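Amide synthase (Vibrio cholerae, PDB 1L5A) probably forms an amide bond in vibriobactin biosynthesis, acting as a nonribosomal peptide synthetase condensation enzyme. Local coordinates at residues W9-A14 and N19-A24; A54-Q59 and H125-D130; E91-R96 and I105-V110; A199-Q204 and T379-S384. All coordinates share one frame; numbering follows the deposited sequence.

Contact 1: W9-A14 and N19-A24; sequences WQRHLA and NLDTVA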
loop_
_atom_site.group_PDB
_atom_site.type_symbol
_atom_site.label_atom_id
_atom_site.label_comp_id
_atom_site.label_asym_id
_atom_site.label_seq_id
_atom_site.Cartn_x
_atom_site.Cartn_y
_atom_site.Cartn_z
ATOM N N TRP A 9 -7.298 -11.372 29.153
ATOM C CA TRP A 9 -7.554 -12.740 29.527
ATOM C C TRP A 9 -6.789 -13.103 30.794
ATOM O O TRP A 9 -7.328 -13.765 31.686
ATOM C CB TRP A 9 -7.157 -13.660 28.374
ATOM C CG TRP A 9 -7.135 -15.088 28.753
ATOM C CD1 TRP A 9 -6.033 -15.863 28.954
ATOM C CD2 TRP A 9 -8.270 -15.920 29.027
ATOM N NE1 TRP A 9 -6.412 -17.129 29.336
ATOM C CE2 TRP A 9 -7.779 -17.190 29.385
ATOM C CE3 TRP A 9 -9.650 -15.711 29.007
ATOM C CZ2 TRP A 9 -8.618 -18.246 29.717
ATOM C CZ3 TRP A 9 -10.483 -16.755 29.338
ATOM C CH2 TRP A 9 -9.965 -18.012 29.687
ATOM N N GLN A 10 -5.530 -12.675 30.872
ATOM C CA GLN A 10 -4.716 -12.967 32.037
ATOM C C GLN A 10 -5.249 -12.236 33.269
ATOM O O GLN A 10 -5.425 -12.855 34.326
ATOM C CB GLN A 10 -3.260 -12.614 31.750
ATOM C CG GLN A 10 -2.546 -13.723 31.009
ATOM C CD GLN A 10 -1.639 -13.208 29.907
ATOM O OE1 GLN A 10 -1.254 -13.975 29.014
ATOM N NE2 GLN A 10 -1.285 -11.909 29.957
ATOM N N ARG A 11 -5.530 -10.939 33.143
ATOM C CA ARG A 11 -6.082 -10.199 34.278
ATOM C C ARG A 11 -7.277 -10.981 34.860
ATOM O O ARG A 11 -7.462 -11.053 36.077
ATOM C CB ARG A 11 -6.535 -8.803 33.843
ATOM C CG ARG A 11 -5.441 -7.752 33.872
ATOM C CD ARG A 11 -5.691 -6.594 32.903
ATOM N NE ARG A 11 -6.761 -5.682 33.305
ATOM C CZ ARG A 11 -6.631 -4.717 34.208
ATOM N NH1 ARG A 11 -5.476 -4.527 34.822
ATOM N NH2 ARG A 11 -7.656 -3.928 34.489
ATOM N N HIS A 12 -8.070 -11.586 33.984
ATOM C CA HIS A 12 -9.223 -12.348 34.423
ATOM C C HIS A 12 -8.835 -13.607 35.184
ATOM O O HIS A 12 -9.517 -14.017 36.124
ATOM C CB HIS A 12 -10.071 -12.746 33.224
ATOM C CG HIS A 12 -11.243 -13.600 33.579
ATOM N ND1 HIS A 12 -12.418 -13.079 34.075
ATOM C CD2 HIS A 12 -11.415 -14.942 33.529
ATOM C CE1 HIS A 12 -13.267 -14.064 34.311
ATOM N NE2 HIS A 12 -12.682 -15.204 33.988
ATOM N N LEU A 13 -7.756 -14.251 34.769
ATOM C CA LEU A 13 -7.355 -15.454 35.466
ATOM C C LEU A 13 -6.726 -15.084 36.794
ATOM O O LEU A 13 -6.721 -15.875 37.730
ATOM C CB LEU A 13 -6.375 -16.268 34.621
ATOM C CG LEU A 13 -7.018 -17.073 33.486
ATOM C CD1 LEU A 13 -5.961 -17.990 32.876
ATOM C CD2 LEU A 13 -8.218 -17.899 34.005
ATOM N N ALA A 14 -6.232 -13.856 36.877
ATOM C CA ALA A 14 -5.575 -13.372 38.081
ATOM C C ALA A 14 -6.527 -12.791 39.118
ATOM O O ALA A 14 -6.167 -12.665 40.286
ATOM C CB ALA A 14 -4.527 -12.333 37.704
ATOM N N ASN A 19 -14.914 -8.181 38.077
ATOM C CA ASN A 19 -15.004 -7.640 36.724
ATOM C C ASN A 19 -14.179 -6.369 36.610
ATOM O O ASN A 19 -14.678 -5.278 36.857
ATOM C CB ASN A 19 -16.472 -7.349 36.370
ATOM N N LEU A 20 -12.919 -6.517 36.219
ATOM C CA LEU A 20 -12.009 -5.387 36.080
ATOM C C LEU A 20 -12.098 -4.652 34.748
ATOM O O LEU A 20 -11.948 -3.434 34.690
ATOM C CB LEU A 20 -10.571 -5.866 36.257
ATOM C CG LEU A 20 -10.136 -6.218 37.670
ATOM C CD1 LEU A 20 -8.899 -7.096 37.629
ATOM C CD2 LEU A 20 -9.860 -4.936 38.430
ATOM N N ASP A 21 -12.339 -5.393 33.676
ATOM C CA ASP A 21 -12.371 -4.787 32.358
ATOM C C ASP A 21 -13.682 -4.922 31.612
ATOM O O ASP A 21 -13.761 -5.587 30.590
ATOM C CB ASP A 21 -11.220 -5.374 31.545
ATOM C CG ASP A 21 -9.889 -5.201 32.244
ATOM O OD1 ASP A 21 -9.527 -4.042 32.526
ATOM O OD2 ASP A 21 -9.215 -6.207 32.524
ATOM N N THR A 22 -14.709 -4.271 32.136
ATOM C CA THR A 22 -16.037 -4.299 31.544
ATOM C C THR A 22 -16.319 -2.976 30.842
ATOM O O THR A 22 -15.751 -1.945 31.192
ATOM C CB THR A 22 -17.115 -4.484 32.624
ATOM O OG1 THR A 22 -16.918 -5.732 33.304
ATOM C CG2 THR A 22 -18.492 -4.458 32.006
ATOM N N VAL A 23 -17.192 -3.011 29.847
ATOM C CA VAL A 23 -17.579 -1.801 29.132
ATOM C C VAL A 23 -19.106 -1.788 29.101
ATOM O O VAL A 23 -19.745 -2.672 28.515
ATOM C CB VAL A 23 -17.061 -1.788 27.675
ATOM C CG1 VAL A 23 -17.197 -0.389 27.095
ATOM C CG2 VAL A 23 -15.629 -2.240 27.621
ATOM N N ALA A 24 -19.700 -0.802 29.748
ATOM C CA ALA A 24 -21.150 -0.713 29.759
ATOM C C ALA A 24 -21.627 0.709 29.514
ATOM O O ALA A 24 -21.090 1.674 30.078
ATOM C CB ALA A 24 -21.719 -1.246 31.095
#
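A side-on salt bridge between Arg11 and Asp21 fastens helix 6-14 to the residues that lead into strand 22-30. The guanidinium presents two neighbouring nitrogens to the two carboxylate oxygens, one to each. NE of Arg11 reaches OD2 of Asp21 at 2.6 Å, in the guanidinium plane and nearly straight, with an N-H...O angle of 164°; the oxygen takes it on its syn lone pair. NH2 of Arg11 lies 2.7 Å from OD1 of Asp21, again on the syn side, but this bond is tilted a little out of both flat groups. The two planes are in fact turned 36° against each other, giving a slightly twisted fork. Arg11 gets there by a kink at chi3 (72°), which turns the end of the chain so that its NE edge meets the acid.

In the fold, this closes a short connection: a loop, residues 15-21, links helix 6-14 to strand 22-30, which enters the five-stranded mixed sheet between strands 117-125 and 348-356. Asp21 sits just ahead of that strand, its backbone already hydrogen-bonded to His126. Leu20 supplies the apolar flank, its CB 3.9 Å from NH2 of Arg11 in an oblique approach. Two bonds to one acid fix the rotation of the guanidinium, and the arginine would be expected to help the buried Asp21 carry its negative charge. NH2 of Arg11 also makes a weak hydrogen bond to OG of Ser358.

Contact 2: A54-Q59 and H125-D130; sequences ARFSAQ and HHIVLD
Ile127 and Val128 press against Phe56 and Ala54 from the middle of the HHxxxDG signature of condensation domains, which occupies the loop between strand 117-125 and helix 131-150. The loop begins at His125, whose ND1 accepts a bond from the backbone N of Ile127 at 2.9 Å, in the plane of the imidazole; its carbonyl O takes the N of Val128 at 3.0 Å, tightening the turn.

After His126 comes Ile127, which meets Phe56 from the opposite direction. With CG1 anti to the backbone N (chi1 -160°), the long branch stretches out until CD1 is 3.9 Å from CZ of Phe56, while the CG2 branch lies 4.0 Å from CE1 of Phe56. Both methyls come to the CE1-CZ end of the ring from the same side of its plane, CD1 obliquely. Helix 6-14 packs on the same isoleucine through Phe8 and Trp9, and the Phe8 ring also meets that of His126. Val128 follows with a single methyl contact, CG1 to CB of Ala54 at 4.0 Å, and this small hydrophobic patch is wholly buried.

Beyond Leu129 the chain reaches Asp130, the N-cap of helix 131-150, whose OD1 accepts from the N of Gly133 and forms a salt bridge with NH2 of Arg263, while OD2 accepts from the N of Met275.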
loop_
_atom_site.group_PDB
_atom_site.type_symbol
_atom_site.label_atom_id
_atom_site.label_comp_id
_atom_site.label_asym_id
_atom_site.label_seq_id
_atom_site.Cartn_x
_atom_site.Cartn_y
_atom_site.Cartn_z
ATOM N N ALA A 54 -18.399 -14.523 20.736
ATOM C CA ALA A 54 -17.184 -15.146 21.210
ATOM C C ALA A 54 -17.364 -15.749 22.597
ATOM O O ALA A 54 -18.130 -15.243 23.414
ATOM C CB ALA A 54 -16.068 -14.121 21.254
ATOM N N ARG A 55 -16.642 -16.838 22.841
ATOM C CA ARG A 55 -16.637 -17.532 24.121
ATOM C C ARG A 55 -15.246 -18.131 24.316
ATOM O O ARG A 55 -14.548 -18.443 23.339
ATOM C CB ARG A 55 -17.715 -18.626 24.157
ATOM C CG ARG A 55 -19.102 -18.036 24.139
ATOM C CD ARG A 55 -20.129 -18.955 24.701
ATOM N NE ARG A 55 -21.429 -18.294 24.801
ATOM C CZ ARG A 55 -22.517 -18.888 25.277
ATOM N NH1 ARG A 55 -22.451 -20.155 25.700
ATOM N NH2 ARG A 55 -23.674 -18.229 25.308
ATOM N N PHE A 56 -14.831 -18.275 25.573
ATOM C CA PHE A 56 -13.507 -18.820 25.839
ATOM C C PHE A 56 -13.516 -20.111 26.636
ATOM O O PHE A 56 -14.320 -20.280 27.555
ATOM C CB PHE A 56 -12.659 -17.782 26.569
ATOM C CG PHE A 56 -12.475 -16.508 25.805
ATOM C CD1 PHE A 56 -13.407 -15.492 25.894
ATOM C CD2 PHE A 56 -11.386 -16.345 24.957
ATOM C CE1 PHE A 56 -13.263 -14.334 25.151
ATOM C CE2 PHE A 56 -11.232 -15.187 24.212
ATOM C CZ PHE A 56 -12.168 -14.182 24.307
ATOM N N SER A 57 -12.617 -21.025 26.277
ATOM C CA SER A 57 -12.491 -22.295 26.992
ATOM C C SER A 57 -11.680 -22.005 28.247
ATOM O O SER A 57 -11.134 -20.910 28.402
ATOM C CB SER A 57 -11.728 -23.324 26.162
ATOM O OG SER A 57 -10.333 -23.134 26.303
ATOM N N ALA A 58 -11.595 -22.989 29.135
ATOM C CA ALA A 58 -10.834 -22.831 30.370
ATOM C C ALA A 58 -9.358 -22.620 30.035
ATOM O O ALA A 58 -8.616 -22.032 30.821
ATOM C CB ALA A 58 -11.011 -24.063 31.251
ATOM N N GLN A 59 -8.959 -23.090 28.853
ATOM C CA GLN A 59 -7.587 -22.979 28.378
ATOM C C GLN A 59 -7.360 -21.749 27.493
ATOM O O GLN A 59 -6.356 -21.673 26.772
ATOM C CB GLN A 59 -7.205 -24.228 27.574
ATOM C CG GLN A 59 -7.339 -25.536 28.329
ATOM C CD GLN A 59 -8.775 -25.861 28.709
ATOM O OE1 GLN A 59 -9.635 -26.030 27.843
ATOM N NE2 GLN A 59 -9.040 -25.953 30.014
ATOM N N HIS A 125 -17.351 -7.163 27.603
ATOM C CA HIS A 125 -16.069 -7.205 28.280
ATOM C C HIS A 125 -15.061 -6.546 27.329
ATOM O O HIS A 125 -15.145 -6.694 26.107
ATOM C CB HIS A 125 -15.673 -8.645 28.556
ATOM C CG HIS A 125 -14.452 -8.772 29.397
ATOM N ND1 HIS A 125 -13.186 -8.546 28.903
ATOM C CD2 HIS A 125 -14.300 -9.077 30.706
ATOM C CE1 HIS A 125 -12.306 -8.710 29.875
ATOM N NE2 HIS A 125 -12.956 -9.032 30.979
ATOM N N HIS A 126 -14.111 -5.813 27.883
ATOM C CA HIS A 126 -13.113 -5.152 27.060
ATOM C C HIS A 126 -12.378 -6.085 26.087
ATOM O O HIS A 126 -11.753 -5.627 25.133
ATOM C CB HIS A 126 -12.098 -4.477 27.966
ATOM C CG HIS A 126 -11.966 -3.014 27.730
ATOM N ND1 HIS A 126 -11.221 -2.495 26.692
ATOM C CD2 HIS A 126 -12.509 -1.957 28.378
ATOM C CE1 HIS A 126 -11.311 -1.178 26.711
ATOM N NE2 HIS A 126 -12.088 -0.827 27.723
ATOM N N ILE A 127 -12.452 -7.389 26.333
ATOM C CA ILE A 127 -11.763 -8.360 25.503
ATOM C C ILE A 127 -12.406 -8.579 24.125
ATOM O O ILE A 127 -11.804 -9.221 23.259
ATOM C CB ILE A 127 -11.617 -9.712 26.259
ATOM C CG1 ILE A 127 -10.510 -10.550 25.635
ATOM C CG2 ILE A 127 -12.912 -10.513 26.196
ATOM C CD1 ILE A 127 -10.138 -11.702 26.499
ATOM N N VAL A 128 -13.622 -8.072 23.922
ATOM C CA VAL A 128 -14.276 -8.183 22.610
ATOM C C VAL A 128 -14.774 -6.824 22.104
ATOM O O VAL A 128 -15.386 -6.746 21.038
ATOM C CB VAL A 128 -15.486 -9.156 22.599
ATOM C CG1 VAL A 128 -15.023 -10.585 22.921
ATOM C CG2 VAL A 128 -16.540 -8.665 23.561
ATOM N N LEU A 129 -14.479 -5.759 22.845
ATOM C CA LEU A 129 -14.926 -4.436 22.461
ATOM C C LEU A 129 -14.158 -3.302 23.152
ATOM O O LEU A 129 -13.894 -3.374 24.355
ATOM C CB LEU A 129 -16.419 -4.285 22.791
ATOM C CG LEU A 129 -17.145 -3.157 22.039
ATOM C CD1 LEU A 129 -17.339 -3.582 20.565
ATOM C CD2 LEU A 129 -18.512 -2.858 22.706
ATOM N N ASP A 130 -13.803 -2.267 22.385
ATOM C CA ASP A 130 -13.137 -1.091 22.931
ATOM C C ASP A 130 -14.069 0.102 22.740
ATOM O O ASP A 130 -15.227 -0.066 22.366
ATOM C CB ASP A 130 -11.779 -0.817 22.257
ATOM C CG ASP A 130 -11.849 -0.806 20.726
ATOM O OD1 ASP A 130 -12.854 -0.299 20.158
ATOM O OD2 ASP A 130 -10.875 -1.293 20.091
#

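Contact 3: E91-R96 and I105-V110; sequences EQDLQR and ITSHQV
Asp93, near the end of helix 82-94, lies over Ser107 and Gln109, which project from the same face of strand 107-114. Helix and strand belong to a beta-alpha-beta crossover whose first strand is 72-75, and Asp93 is the helix residue that touches the strand segment here. Its CG stands anti to the backbone N (chi1 177°), which sets the carboxylate beside Ser107. CB of Asp93 then rests 3.6 Å from NE2 of Gln109, with the carboxylate and amide planes 90° apart, and OD2 of Asp93 comes 3.5 Å from OG of Ser107. No hydrogen bond joins 91-96 to 105-110. The polar ends look to other partners: OD2 of Asp93 forms a salt bridge with NH1 of Arg123, OD1 is bonded to OH of Tyr121, and OE1 of Gln109 is bonded to OH of Tyr111.

The solvent side is quite different. At the exposed end of the helix, Glu91 and Gln95, the first residue beyond it, bond to each other, NE2 of Gln95 to OE2 of Glu91 at 2.9 Å, using the anti lone pair of that oxygen.

Inside, then, the charge of the buried acid is probably balanced by Arg123 of the neighbouring strand 117-125, with a hydrogen bond to Tyr121 of the same strand. Such an environment should favour the ionised form of Asp93, with Ser107 and Gln109 as polar neighbours.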
loop_
_atom_site.group_PDB
_atom_site.type_symbol
_atom_site.label_atom_id
_atom_site.label_comp_id
_atom_site.label_asym_id
_atom_site.label_seq_id
_atom_site.Cartn_x
_atom_site.Cartn_y
_atom_site.Cartn_z
ATOM N N GLU A 91 -27.769 -2.609 37.563
ATOM C CA GLU A 91 -26.711 -2.746 38.558
ATOM C C GLU A 91 -26.471 -4.218 38.787
ATOM O O GLU A 91 -25.350 -4.645 39.023
ATOM C CB GLU A 91 -27.113 -2.078 39.873
ATOM C CG GLU A 91 -26.076 -2.155 40.985
ATOM C CD GLU A 91 -24.747 -1.484 40.635
ATOM O OE1 GLU A 91 -24.732 -0.482 39.882
ATOM O OE2 GLU A 91 -23.705 -1.952 41.145
ATOM N N GLN A 92 -27.528 -5.011 38.707
ATOM C CA GLN A 92 -27.364 -6.434 38.915
ATOM C C GLN A 92 -26.347 -6.968 37.910
ATOM O O GLN A 92 -25.434 -7.702 38.272
ATOM C CB GLN A 92 -28.706 -7.149 38.753
ATOM C CG GLN A 92 -28.623 -8.656 38.893
ATOM C CD GLN A 92 -28.044 -9.081 40.226
ATOM O OE1 GLN A 92 -28.597 -8.767 41.282
ATOM N NE2 GLN A 92 -26.920 -9.800 40.186
ATOM N N ASP A 93 -26.487 -6.589 36.645
ATOM C CA ASP A 93 -25.552 -7.080 35.643
ATOM C C ASP A 93 -24.142 -6.540 35.887
ATOM O O ASP A 93 -23.156 -7.258 35.710
ATOM C CB ASP A 93 -26.038 -6.734 34.239
ATOM C CG ASP A 93 -25.061 -7.167 33.167
ATOM O OD1 ASP A 93 -24.279 -6.307 32.708
ATOM O OD2 ASP A 93 -25.068 -8.359 32.790
ATOM N N LEU A 94 -24.042 -5.277 36.287
ATOM C CA LEU A 94 -22.740 -4.704 36.590
ATOM C C LEU A 94 -22.087 -5.482 37.734
ATOM O O LEU A 94 -20.881 -5.679 37.753
ATOM C CB LEU A 94 -22.879 -3.240 36.992
ATOM C CG LEU A 94 -23.126 -2.321 35.801
ATOM C CD1 LEU A 94 -23.321 -0.893 36.280
ATOM C CD2 LEU A 94 -21.947 -2.415 34.840
ATOM N N GLN A 95 -22.887 -5.932 38.688
ATOM C CA GLN A 95 -22.358 -6.680 39.813
ATOM C C GLN A 95 -22.310 -8.172 39.540
ATOM O O GLN A 95 -22.051 -8.948 40.458
ATOM C CB GLN A 95 -23.208 -6.443 41.063
ATOM C CG GLN A 95 -22.950 -5.127 41.788
ATOM C CD GLN A 95 -23.788 -4.986 43.060
ATOM O OE1 GLN A 95 -24.047 -5.975 43.753
ATOM N NE2 GLN A 95 -24.202 -3.752 43.374
ATOM N N ARG A 96 -22.557 -8.601 38.305
ATOM C CA ARG A 96 -22.528 -10.041 38.062
ATOM C C ARG A 96 -21.114 -10.588 38.244
ATOM O O ARG A 96 -20.133 -9.832 38.209
ATOM C CB ARG A 96 -23.067 -10.385 36.669
ATOM C CG ARG A 96 -22.015 -10.536 35.584
ATOM C CD ARG A 96 -21.400 -9.206 35.216
ATOM N NE ARG A 96 -20.421 -9.339 34.146
ATOM C CZ ARG A 96 -19.864 -8.314 33.520
ATOM N NH1 ARG A 96 -20.197 -7.077 33.854
ATOM N NH2 ARG A 96 -18.956 -8.527 32.574
ATOM N N ILE A 105 -20.340 -13.077 26.608
ATOM C CA ILE A 105 -19.532 -11.911 26.917
ATOM C C ILE A 105 -20.328 -10.621 26.926
ATOM O O ILE A 105 -19.875 -9.620 27.467
ATOM C CB ILE A 105 -18.364 -11.759 25.919
ATOM C CG1 ILE A 105 -17.609 -13.081 25.788
ATOM C CG2 ILE A 105 -17.391 -10.716 26.406
ATOM C CD1 ILE A 105 -16.964 -13.564 27.048
ATOM N N THR A 106 -21.505 -10.605 26.321
ATOM C CA THR A 106 -22.260 -9.355 26.345
ATOM C C THR A 106 -23.661 -9.517 26.913
ATOM O O THR A 106 -24.131 -10.622 27.122
ATOM C CB THR A 106 -22.373 -8.714 24.940
ATOM O OG1 THR A 106 -23.381 -9.392 24.177
ATOM C CG2 THR A 106 -21.035 -8.788 24.217
ATOM N N SER A 107 -24.318 -8.393 27.161
ATOM C CA SER A 107 -25.671 -8.379 27.687
ATOM C C SER A 107 -26.405 -7.213 27.029
ATOM O O SER A 107 -25.815 -6.152 26.795
ATOM C CB SER A 107 -25.639 -8.206 29.215
ATOM O OG SER A 107 -26.925 -8.351 29.795
ATOM N N HIS A 108 -27.687 -7.406 26.732
ATOM C CA HIS A 108 -28.487 -6.364 26.097
ATOM C C HIS A 108 -29.853 -6.291 26.750
ATOM O O HIS A 108 -30.633 -7.245 26.723
ATOM C CB HIS A 108 -28.612 -6.661 24.595
ATOM C CG HIS A 108 -27.294 -6.925 23.948
ATOM N ND1 HIS A 108 -26.465 -5.913 23.511
ATOM C CD2 HIS A 108 -26.588 -8.076 23.811
ATOM C CE1 HIS A 108 -25.304 -6.428 23.142
ATOM N NE2 HIS A 108 -25.353 -7.738 23.316
ATOM N N GLN A 109 -30.153 -5.148 27.344
ATOM C CA GLN A 109 -31.428 -5.004 28.009
ATOM C C GLN A 109 -32.129 -3.749 27.495
ATOM O O GLN A 109 -31.482 -2.735 27.271
ATOM C CB GLN A 109 -31.193 -4.900 29.516
ATOM C CG GLN A 109 -30.428 -6.069 30.161
ATOM C CD GLN A 109 -29.903 -5.725 31.589
ATOM O OE1 GLN A 109 -30.417 -4.811 32.269
ATOM N NE2 GLN A 109 -28.884 -6.466 32.041
ATOM N N VAL A 110 -33.444 -3.819 27.292
ATOM C CA VAL A 110 -34.197 -2.655 26.838
ATOM C C VAL A 110 -35.393 -2.436 27.751
ATOM O O VAL A 110 -36.076 -3.383 28.117
ATOM C CB VAL A 110 -34.744 -2.828 25.403
ATOM C CG1 VAL A 110 -35.415 -1.536 24.958
ATOM C CG2 VAL A 110 -33.627 -3.184 24.446
#

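Contact 4: A199-Q204 and T379-S384; sequences ATYDPQ and TADLAS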
loop_
_atom_site.group_PDB
_atom_site.type_symbol
_atom_site.label_atom_id
_atom_site.label_comp_id
_atom_site.label_asym_id
_atom_site.label_seq_id
_atom_site.Cartn_x
_atom_site.Cartn_y
_atom_site.Cartn_z
ATOM N N ALA A 199 5.596 -3.512 40.830
ATOM C CA ALA A 199 5.484 -4.923 41.162
ATOM C C ALA A 199 4.445 -5.146 42.258
ATOM O O ALA A 199 3.920 -6.243 42.411
ATOM C CB ALA A 199 6.845 -5.458 41.610
ATOM N N THR A 200 4.138 -4.093 43.001
ATOM C CA THR A 200 3.179 -4.193 44.090
ATOM C C THR A 200 1.846 -3.550 43.731
ATOM O O THR A 200 1.041 -3.210 44.607
ATOM C CB THR A 200 3.742 -3.510 45.342
ATOM O OG1 THR A 200 3.809 -2.085 45.129
ATOM C CG2 THR A 200 5.147 -4.041 45.629
ATOM N N TYR A 201 1.605 -3.363 42.440
ATOM C CA TYR A 201 0.349 -2.767 42.037
ATOM C C TYR A 201 -0.756 -3.795 41.911
ATOM O O TYR A 201 -0.656 -4.718 41.120
ATOM C CB TYR A 201 0.482 -2.044 40.714
ATOM C CG TYR A 201 -0.805 -1.361 40.350
ATOM C CD1 TYR A 201 -1.348 -0.390 41.193
ATOM C CD2 TYR A 201 -1.503 -1.708 39.195
ATOM C CE1 TYR A 201 -2.554 0.219 40.901
ATOM C CE2 TYR A 201 -2.714 -1.104 38.889
ATOM C CZ TYR A 201 -3.234 -0.139 39.749
ATOM O OH TYR A 201 -4.434 0.469 39.465
ATOM N N ASP A 202 -1.805 -3.636 42.705
ATOM C CA ASP A 202 -2.938 -4.548 42.660
ATOM C C ASP A 202 -4.084 -3.810 41.969
ATOM O O ASP A 202 -4.663 -2.879 42.526
ATOM C CB ASP A 202 -3.370 -4.953 44.064
ATOM C CG ASP A 202 -4.488 -5.972 44.047
ATOM O OD1 ASP A 202 -5.332 -5.912 43.125
ATOM O OD2 ASP A 202 -4.531 -6.825 44.959
ATOM N N PRO A 203 -4.428 -4.238 40.746
ATOM C CA PRO A 203 -5.490 -3.653 39.929
ATOM C C PRO A 203 -6.792 -3.442 40.667
ATOM O O PRO A 203 -7.456 -2.426 40.464
ATOM C CB PRO A 203 -5.643 -4.657 38.792
ATOM C CG PRO A 203 -4.271 -5.241 38.674
ATOM C CD PRO A 203 -3.894 -5.454 40.107
ATOM N N GLN A 204 -7.164 -4.394 41.523
ATOM C CA GLN A 204 -8.423 -4.279 42.255
ATOM C C GLN A 204 -8.439 -3.209 43.334
ATOM O O GLN A 204 -9.498 -2.695 43.679
ATOM C CB GLN A 204 -8.843 -5.627 42.854
ATOM C CG GLN A 204 -8.006 -6.122 44.000
ATOM C CD GLN A 204 -8.385 -7.542 44.427
ATOM O OE1 GLN A 204 -9.548 -7.820 44.781
ATOM N NE2 GLN A 204 -7.401 -8.450 44.402
ATOM N N THR A 379 -8.660 12.525 35.705
ATOM C CA THR A 379 -8.895 11.378 36.573
ATOM C C THR A 379 -7.608 10.668 36.995
ATOM O O THR A 379 -6.725 10.412 36.175
ATOM C CB THR A 379 -9.777 10.364 35.860
ATOM O OG1 THR A 379 -11.057 10.957 35.623
ATOM C CG2 THR A 379 -9.926 9.098 36.682
ATOM N N ALA A 380 -7.513 10.341 38.280
ATOM C CA ALA A 380 -6.341 9.656 38.799
ATOM C C ALA A 380 -6.752 8.498 39.679
ATOM O O ALA A 380 -7.802 8.532 40.310
ATOM C CB ALA A 380 -5.479 10.616 39.598
ATOM N N ASP A 381 -5.925 7.462 39.691
ATOM C CA ASP A 381 -6.150 6.304 40.533
ATOM C C ASP A 381 -5.185 6.510 41.700
ATOM O O ASP A 381 -3.976 6.322 41.560
ATOM C CB ASP A 381 -5.806 5.020 39.785
ATOM C CG ASP A 381 -5.467 3.877 40.724
ATOM O OD1 ASP A 381 -5.990 3.869 41.863
ATOM O OD2 ASP A 381 -4.683 2.986 40.318
ATOM N N LEU A 382 -5.715 6.906 42.847
ATOM C CA LEU A 382 -4.861 7.168 44.002
ATOM C C LEU A 382 -3.991 5.997 44.456
ATOM O O LEU A 382 -3.013 6.194 45.171
ATOM C CB LEU A 382 -5.705 7.712 45.163
ATOM C CG LEU A 382 -6.346 9.058 44.780
ATOM C CD1 LEU A 382 -6.933 9.752 45.997
ATOM C CD2 LEU A 382 -5.279 9.952 44.150
ATOM N N ALA A 383 -4.324 4.791 44.008
ATOM C CA ALA A 383 -3.557 3.604 44.368
ATOM C C ALA A 383 -2.324 3.433 43.470
ATOM O O ALA A 383 -1.494 2.559 43.702
ATOM C CB ALA A 383 -4.440 2.371 44.263
ATOM N N SER A 384 -2.212 4.256 42.437
ATOM C CA SER A 384 -1.067 4.159 41.535
ATOM C C SER A 384 -0.645 5.532 41.020
ATOM O O SER A 384 0.057 5.635 40.013
ATOM C CB SER A 384 -1.403 3.257 40.340
ATOM O OG SER A 384 -2.455 3.818 39.561
#
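With CG anti to the backbone N in both residues (chi1 -177° in Tyr201, 156° in Asp381), phenol and carboxylate approach each other from opposite directions and join. Asp381 closes strand 374-381 of the four-stranded mixed sheet and opens an Asx turn, its OD1 accepting the backbone N of Ala383 at 2.9 Å from above the carboxylate plane. Tyr201 belongs to the loop that leads from helix 175-189 to strand 208-214, the strand next to 374-381, so the contact fastens that incoming loop to the end of its neighbour.

OH of Tyr201 donates to OD2 of Asp381 at 2.7 Å, meeting the oxygen on its syn side but 32° out of the carboxylate plane. OG of Ser384 is also placed as a donor to OD2 of Asp381, though the modelled distance is too short to be trusted. OD1 has a second partner in the N of His207, leaving the carboxylate gripped at both oxygens and its rotation fixed.

The turn also touches the CE1 side of the tyrosine ring. CB of Ser384 comes obliquely to CE1 of Tyr201, and CB of Ala383 lies 4.4 Å from the same carbon. From its own loop, N of Pro203 sits 4.0 Å above one ring face, toward the rim. At the ring edge, near its plane, O of Ala383 stands 3.8 Å from CE1 of Tyr201.

In the fold
Contacts 1 and 3 reach the five-stranded sheet, contact 2 joins the loop after one of its strands to strand 54-56, and contact 4 belongs to the four-stranded sheet. Contacts 2 and 3 are buried and are linked by Ile105 of 105-110, which packs on Ala54, His125 and Val128; contacts 1 and 4 are only partly buried. Their chemistry differs accordingly: contact 2 is purely apolar, contact 3 packs a buried acid whose charge partner lies on strand 117-125, and contacts 1 and 4 rely on acids bonded directly across the interface. Contact 1 touches all three others: Val23 packs on His126, Ala24 on Leu94, and Arg11 and Leu20 on Pro203. Contact 4 stays about 12 Å from contact 2 at the nearest atoms.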